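Local coordinates for Exo-beta-1,4-mannosidase (Rhizomucor miehei, PDB 4LYP), which probably hydrolyses terminal beta-mannosides as an extracellular family 5 exo-beta-mannosidase that also has transglycosylation activity, at residues A[152-164]-A[181-193]. Numbering follows the deposited sequence.
Sequences FWQWSGGFGQYVA and YDEFTQFAARFYN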
loop_
_atom_site.group_PDB
_atom_site.type_symbol
_atom_site.label_atom_id
_atom_site.label_comp_id
_atom_site.label_asym_id
_atom_site.label_seq_id
_atom_site.Cartn_x
_atom_site.Cartn_y
_atom_site.Cartn_z
ATOM N N PHE A 152 2.180 -5.657 -8.914
ATOM C CA PHE A 152 2.660 -5.595 -10.289
ATOM C C PHE A 152 4.187 -5.511 -10.271
ATOM O O PHE A 152 4.834 -6.078 -11.188
ATOM C CB PHE A 152 2.031 -4.418 -11.016
ATOM C CG PHE A 152 2.389 -4.434 -12.472
ATOM C CD1 PHE A 152 1.647 -5.224 -13.362
ATOM C CD2 PHE A 152 3.527 -3.751 -12.961
ATOM C CE1 PHE A 152 1.994 -5.314 -14.689
ATOM C CE2 PHE A 152 3.877 -3.844 -14.324
ATOM C CZ PHE A 152 3.088 -4.641 -15.175
ATOM N N TRP A 153 4.735 -4.709 -9.365
ATOM C CA TRP A 153 6.129 -4.340 -9.402
ATOM C C TRP A 153 7.028 -5.369 -8.766
ATOM O O TRP A 153 6.618 -6.372 -8.132
ATOM C CB TRP A 153 6.325 -2.939 -8.795
ATOM C CG TRP A 153 5.503 -1.934 -9.512
ATOM C CD1 TRP A 153 4.392 -1.283 -9.023
ATOM C CD2 TRP A 153 5.642 -1.476 -10.871
ATOM N NE1 TRP A 153 3.823 -0.476 -10.006
ATOM C CE2 TRP A 153 4.588 -0.577 -11.141
ATOM C CE3 TRP A 153 6.569 -1.787 -11.910
ATOM C CZ2 TRP A 153 4.419 0.023 -12.387
ATOM C CZ3 TRP A 153 6.363 -1.206 -13.155
ATOM C CH2 TRP A 153 5.308 -0.302 -13.403
ATOM N N GLN A 154 8.342 -5.101 -8.889
ATOM C CA GLN A 154 9.376 -6.126 -8.641
ATOM C C GLN A 154 9.845 -6.215 -7.222
ATOM O O GLN A 154 10.592 -7.145 -6.872
ATOM C CB GLN A 154 10.582 -5.868 -9.566
ATOM C CG GLN A 154 11.442 -4.618 -9.269
ATOM C CD GLN A 154 10.918 -3.311 -9.869
ATOM O OE1 GLN A 154 9.711 -3.086 -10.061
ATOM N NE2 GLN A 154 11.869 -2.399 -10.160
ATOM N N TRP A 155 9.427 -5.300 -6.337
ATOM C CA TRP A 155 10.019 -5.202 -4.978
ATOM C C TRP A 155 9.536 -6.216 -4.025
ATOM O O TRP A 155 10.085 -6.374 -2.933
ATOM C CB TRP A 155 9.908 -3.789 -4.479
ATOM C CG TRP A 155 8.531 -3.175 -4.442
ATOM C CD1 TRP A 155 7.971 -2.305 -5.380
ATOM C CD2 TRP A 155 7.557 -3.305 -3.334
ATOM N NE1 TRP A 155 6.738 -1.906 -4.943
ATOM C CE2 TRP A 155 6.452 -2.461 -3.699
ATOM C CE3 TRP A 155 7.496 -4.013 -2.148
ATOM C CZ2 TRP A 155 5.329 -2.311 -2.893
ATOM C CZ3 TRP A 155 6.403 -3.844 -1.347
ATOM C CH2 TRP A 155 5.305 -2.996 -1.711
ATOM N N SER A 156 8.518 -7.010 -4.426
ATOM C CA SER A 156 8.096 -8.175 -3.676
ATOM C C SER A 156 8.119 -9.411 -4.596
ATOM O O SER A 156 7.398 -10.393 -4.350
ATOM C CB SER A 156 6.715 -7.961 -3.051
ATOM O OG SER A 156 5.772 -7.697 -4.079
ATOM N N GLY A 157 8.904 -9.363 -5.688
ATOM C CA GLY A 157 8.838 -10.408 -6.718
ATOM C C GLY A 157 7.700 -10.053 -7.677
ATOM O O GLY A 157 7.949 -9.472 -8.743
ATOM N N GLY A 158 6.469 -10.294 -7.255
ATOM C CA GLY A 158 5.325 -9.709 -7.939
ATOM C C GLY A 158 4.955 -10.473 -9.238
ATOM O O GLY A 158 5.387 -11.594 -9.497
ATOM N N PHE A 159 4.126 -9.818 -10.060
ATOM C CA PHE A 159 3.584 -10.472 -11.261
ATOM C C PHE A 159 4.704 -10.892 -12.189
ATOM O O PHE A 159 4.599 -11.944 -12.836
ATOM C CB PHE A 159 2.636 -9.553 -11.984
ATOM C CG PHE A 159 1.295 -9.364 -11.316
ATOM C CD1 PHE A 159 0.994 -9.884 -10.093
ATOM C CD2 PHE A 159 0.341 -8.578 -11.925
ATOM C CE1 PHE A 159 -0.242 -9.720 -9.493
ATOM C CE2 PHE A 159 -0.915 -8.402 -11.369
ATOM C CZ PHE A 159 -1.221 -8.940 -10.131
ATOM N N GLY A 160 5.827 -10.152 -12.276
ATOM C CA GLY A 160 6.942 -10.573 -13.103
ATOM C C GLY A 160 7.566 -11.851 -12.617
ATOM O O GLY A 160 8.013 -12.661 -13.429
ATOM N N GLN A 161 7.582 -12.076 -11.310
ATOM C CA GLN A 161 8.077 -13.332 -10.770
ATOM C C GLN A 161 7.124 -14.474 -11.135
ATOM O O GLN A 161 7.588 -15.553 -11.478
ATOM C CB GLN A 161 8.321 -13.234 -9.264
ATOM C CG GLN A 161 8.830 -14.541 -8.696
ATOM C CD GLN A 161 10.144 -14.952 -9.333
ATOM O OE1 GLN A 161 11.109 -14.184 -9.326
ATOM N NE2 GLN A 161 10.230 -16.177 -9.890
ATOM N N TYR A 162 5.811 -14.263 -11.004
ATOM C CA TYR A 162 4.891 -15.338 -11.442
ATOM C C TYR A 162 5.132 -15.669 -12.906
ATOM O O TYR A 162 5.132 -16.865 -13.294
ATOM C CB TYR A 162 3.434 -14.978 -11.198
ATOM C CG TYR A 162 2.948 -15.052 -9.781
ATOM C CD1 TYR A 162 3.051 -13.981 -8.901
ATOM C CD2 TYR A 162 2.386 -16.214 -9.266
ATOM C CE1 TYR A 162 2.565 -14.030 -7.621
ATOM C CE2 TYR A 162 1.875 -16.272 -7.989
ATOM C CZ TYR A 162 1.927 -15.171 -7.161
ATOM O OH TYR A 162 1.328 -15.251 -5.956
ATOM N N VAL A 163 5.309 -14.658 -13.769
ATOM C CA VAL A 163 5.609 -14.895 -15.165
ATOM C C VAL A 163 6.885 -15.691 -15.311
ATOM O O VAL A 163 6.946 -16.651 -16.097
ATOM C CB VAL A 163 5.629 -13.572 -15.966
ATOM C CG1 VAL A 163 6.169 -13.801 -17.388
ATOM C CG2 VAL A 163 4.235 -12.930 -15.996
ATOM N N ALA A 164 7.943 -15.339 -14.560
ATOM C CA ALA A 164 9.188 -16.108 -14.614
ATOM C C ALA A 164 8.952 -17.548 -14.205
ATOM O O ALA A 164 9.569 -18.486 -14.788
ATOM C CB ALA A 164 10.209 -15.450 -13.685
ATOM N N TYR A 181 11.147 1.015 -17.873
ATOM C CA TYR A 181 9.891 0.711 -17.141
ATOM C C TYR A 181 8.840 0.128 -18.190
ATOM O O TYR A 181 8.142 -0.860 -17.854
ATOM C CB TYR A 181 9.455 1.813 -15.969
ATOM C CG TYR A 181 9.959 1.500 -14.444
ATOM C CD1 TYR A 181 9.370 0.510 -13.670
ATOM C CD2 TYR A 181 11.007 2.232 -13.807
ATOM C CE1 TYR A 181 9.830 0.235 -12.353
ATOM C CE2 TYR A 181 11.446 2.023 -12.518
ATOM C CZ TYR A 181 10.882 0.970 -11.810
ATOM O OH TYR A 181 11.216 0.474 -10.550
ATOM N N ASP A 182 8.866 0.486 -19.467
ATOM C CA ASP A 182 7.964 -0.067 -20.510
ATOM C C ASP A 182 8.256 -1.570 -20.844
ATOM O O ASP A 182 7.334 -2.413 -20.956
ATOM C CB ASP A 182 7.962 0.855 -21.813
ATOM N N GLU A 183 9.549 -1.882 -20.982
ATOM C CA GLU A 183 10.075 -3.238 -21.252
ATOM C C GLU A 183 9.670 -4.175 -20.060
ATOM O O GLU A 183 9.082 -5.267 -20.236
ATOM C CB GLU A 183 11.591 -3.348 -21.457
ATOM C CG GLU A 183 11.962 -4.810 -21.757
ATOM C CD GLU A 183 13.419 -5.050 -22.119
ATOM O OE1 GLU A 183 14.169 -4.076 -22.414
ATOM O OE2 GLU A 183 13.840 -6.242 -22.117
ATOM N N PHE A 184 9.937 -3.731 -18.815
ATOM C CA PHE A 184 9.537 -4.509 -17.654
ATOM C C PHE A 184 8.012 -4.676 -17.646
ATOM O O PHE A 184 7.500 -5.778 -17.349
ATOM C CB PHE A 184 10.012 -3.841 -16.360
ATOM C CG PHE A 184 9.494 -4.542 -15.141
ATOM C CD1 PHE A 184 10.158 -5.683 -14.694
ATOM C CD2 PHE A 184 8.342 -4.155 -14.540
ATOM C CE1 PHE A 184 9.637 -6.416 -13.624
ATOM C CE2 PHE A 184 7.806 -4.873 -13.446
ATOM C CZ PHE A 184 8.435 -5.997 -13.042
ATOM N N THR A 185 7.244 -3.585 -17.872
ATOM C CA THR A 185 5.803 -3.639 -17.835
ATOM C C THR A 185 5.251 -4.643 -18.818
ATOM O O THR A 185 4.377 -5.378 -18.475
ATOM C CB THR A 185 5.150 -2.233 -18.037
ATOM O OG1 THR A 185 5.534 -1.367 -16.978
ATOM C CG2 THR A 185 3.635 -2.286 -18.093
ATOM N N GLN A 186 5.761 -4.681 -20.043
ATOM C CA GLN A 186 5.247 -5.664 -21.034
ATOM C C GLN A 186 5.540 -7.074 -20.577
ATOM O O GLN A 186 4.716 -7.996 -20.758
ATOM C CB GLN A 186 5.930 -5.415 -22.414
ATOM C CG GLN A 186 5.402 -4.207 -23.136
ATOM C CD GLN A 186 5.621 -4.189 -24.620
ATOM O OE1 GLN A 186 5.861 -3.145 -25.163
ATOM N NE2 GLN A 186 5.442 -5.336 -25.307
ATOM N N PHE A 187 6.679 -7.279 -19.892
ATOM C CA PHE A 187 7.081 -8.599 -19.406
ATOM C C PHE A 187 6.071 -9.026 -18.314
ATOM O O PHE A 187 5.497 -10.127 -18.384
ATOM C CB PHE A 187 8.483 -8.560 -18.822
ATOM C CG PHE A 187 8.943 -9.870 -18.283
ATOM C CD1 PHE A 187 8.686 -10.187 -16.946
ATOM C CD2 PHE A 187 9.773 -10.708 -19.049
ATOM C CE1 PHE A 187 9.095 -11.430 -16.386
ATOM C CE2 PHE A 187 10.290 -11.864 -18.474
ATOM C CZ PHE A 187 9.917 -12.266 -17.154
ATOM N N ALA A 188 5.858 -8.189 -17.297
ATOM C CA ALA A 188 5.054 -8.540 -16.168
ATOM C C ALA A 188 3.554 -8.579 -16.509
ATOM O O ALA A 188 2.798 -9.384 -15.918
ATOM C CB ALA A 188 5.297 -7.594 -15.034
ATOM N N ALA A 189 3.099 -7.744 -17.442
ATOM C CA ALA A 189 1.685 -7.713 -17.794
ATOM C C ALA A 189 1.233 -8.979 -18.504
ATOM O O ALA A 189 0.041 -9.202 -18.639
ATOM C CB ALA A 189 1.353 -6.470 -18.611
ATOM N N ARG A 190 2.175 -9.810 -18.983
ATOM C CA ARG A 190 1.822 -11.140 -19.489
ATOM C C ARG A 190 1.040 -11.921 -18.469
ATOM O O ARG A 190 0.230 -12.795 -18.834
ATOM C CB ARG A 190 3.050 -11.904 -19.923
ATOM C CG ARG A 190 3.728 -11.271 -21.147
ATOM C CD ARG A 190 4.801 -12.138 -21.741
ATOM N NE ARG A 190 5.859 -12.235 -20.805
ATOM C CZ ARG A 190 6.938 -13.061 -20.938
ATOM N NH1 ARG A 190 6.959 -13.949 -21.927
ATOM N NH2 ARG A 190 7.947 -13.083 -20.051
ATOM N N PHE A 191 1.215 -11.623 -17.188
ATOM C CA PHE A 191 0.444 -12.221 -16.098
ATOM C C PHE A 191 -1.052 -12.224 -16.350
ATOM O O PHE A 191 -1.733 -13.216 -16.010
ATOM C CB PHE A 191 0.774 -11.454 -14.819
ATOM C CG PHE A 191 0.133 -12.016 -13.550
ATOM C CD1 PHE A 191 -1.176 -11.656 -13.196
ATOM C CD2 PHE A 191 0.857 -12.851 -12.726
ATOM C CE1 PHE A 191 -1.786 -12.192 -12.015
ATOM C CE2 PHE A 191 0.267 -13.347 -11.564
ATOM C CZ PHE A 191 -1.017 -12.997 -11.200
ATOM N N TYR A 192 -1.607 -11.134 -16.920
ATOM C CA TYR A 192 -3.033 -11.079 -17.216
ATOM C C TYR A 192 -3.337 -10.908 -18.713
ATOM O O TYR A 192 -4.449 -11.113 -19.105
ATOM C CB TYR A 192 -3.733 -10.025 -16.367
ATOM C CG TYR A 192 -3.003 -8.672 -16.259
ATOM C CD1 TYR A 192 -2.866 -7.834 -17.298
ATOM C CD2 TYR A 192 -2.404 -8.307 -15.032
ATOM C CE1 TYR A 192 -2.206 -6.601 -17.190
ATOM C CE2 TYR A 192 -1.736 -7.102 -14.903
ATOM C CZ TYR A 192 -1.624 -6.253 -15.972
ATOM O OH TYR A 192 -0.942 -5.067 -15.807
ATOM N N ASN A 193 -2.356 -10.568 -19.548
ATOM C CA ASN A 193 -2.641 -10.293 -20.981
ATOM C C ASN A 193 -2.264 -11.447 -21.920
ATOM O O ASN A 193 -2.698 -11.476 -23.078
ATOM C CB ASN A 193 -1.855 -9.041 -21.448
ATOM C CG ASN A 193 -2.495 -7.758 -20.972
ATOM O OD1 ASN A 193 -3.675 -7.749 -20.609
ATOM N ND2 ASN A 193 -1.689 -6.694 -20.969
#
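Phe159 and Phe191 lie face to face, their ring centroids 3.8 Å apart and their planes only 3° from parallel. Phe191 also turns one edge toward the face of Tyr162 in an offset edge-to-face pair, while the edge of the Phe159 ring meets that of Tyr192. Next along the interface, Val163 is a knob in a hole formed by Phe187, Ala188, Arg190 and Phe191; its CG1 stands over the Phe187 face, 4.3 Å from the centroid. Arg190 NE donates a hydrogen bond to Phe187 O in the guanidinium plane and on a carbonyl lone pair, which holds the guanidinium beside Val163 CG1. The backbones come closest at Gly160, whose CA is 4.1 Å from Ala188 CA, consistent with its lack of a side chain. The short segments' axes approach to 7.5 Å at a crossing angle of 71°. Ala188 CB also packs off-centre against the Phe152 ring, 4.2 Å from its centroid. At the other end Tyr181 directs an edge toward the Trp153 face, and Gln154 NE2 donates to Tyr181 OH (3.0 Å, 157° at the hydrogen). Trp153 NE1 is hydrogen-bonded to Glu238 OE1, and its side chain touches a bound guanidine. The contact thus packs helix 158-167 and the loop before it against helix 181-193, in the excursion between strands 144-148 and 230-234 of the TIM barrel, with Trp153 at the wall of the guanidine-occupied pocket, probably the active site.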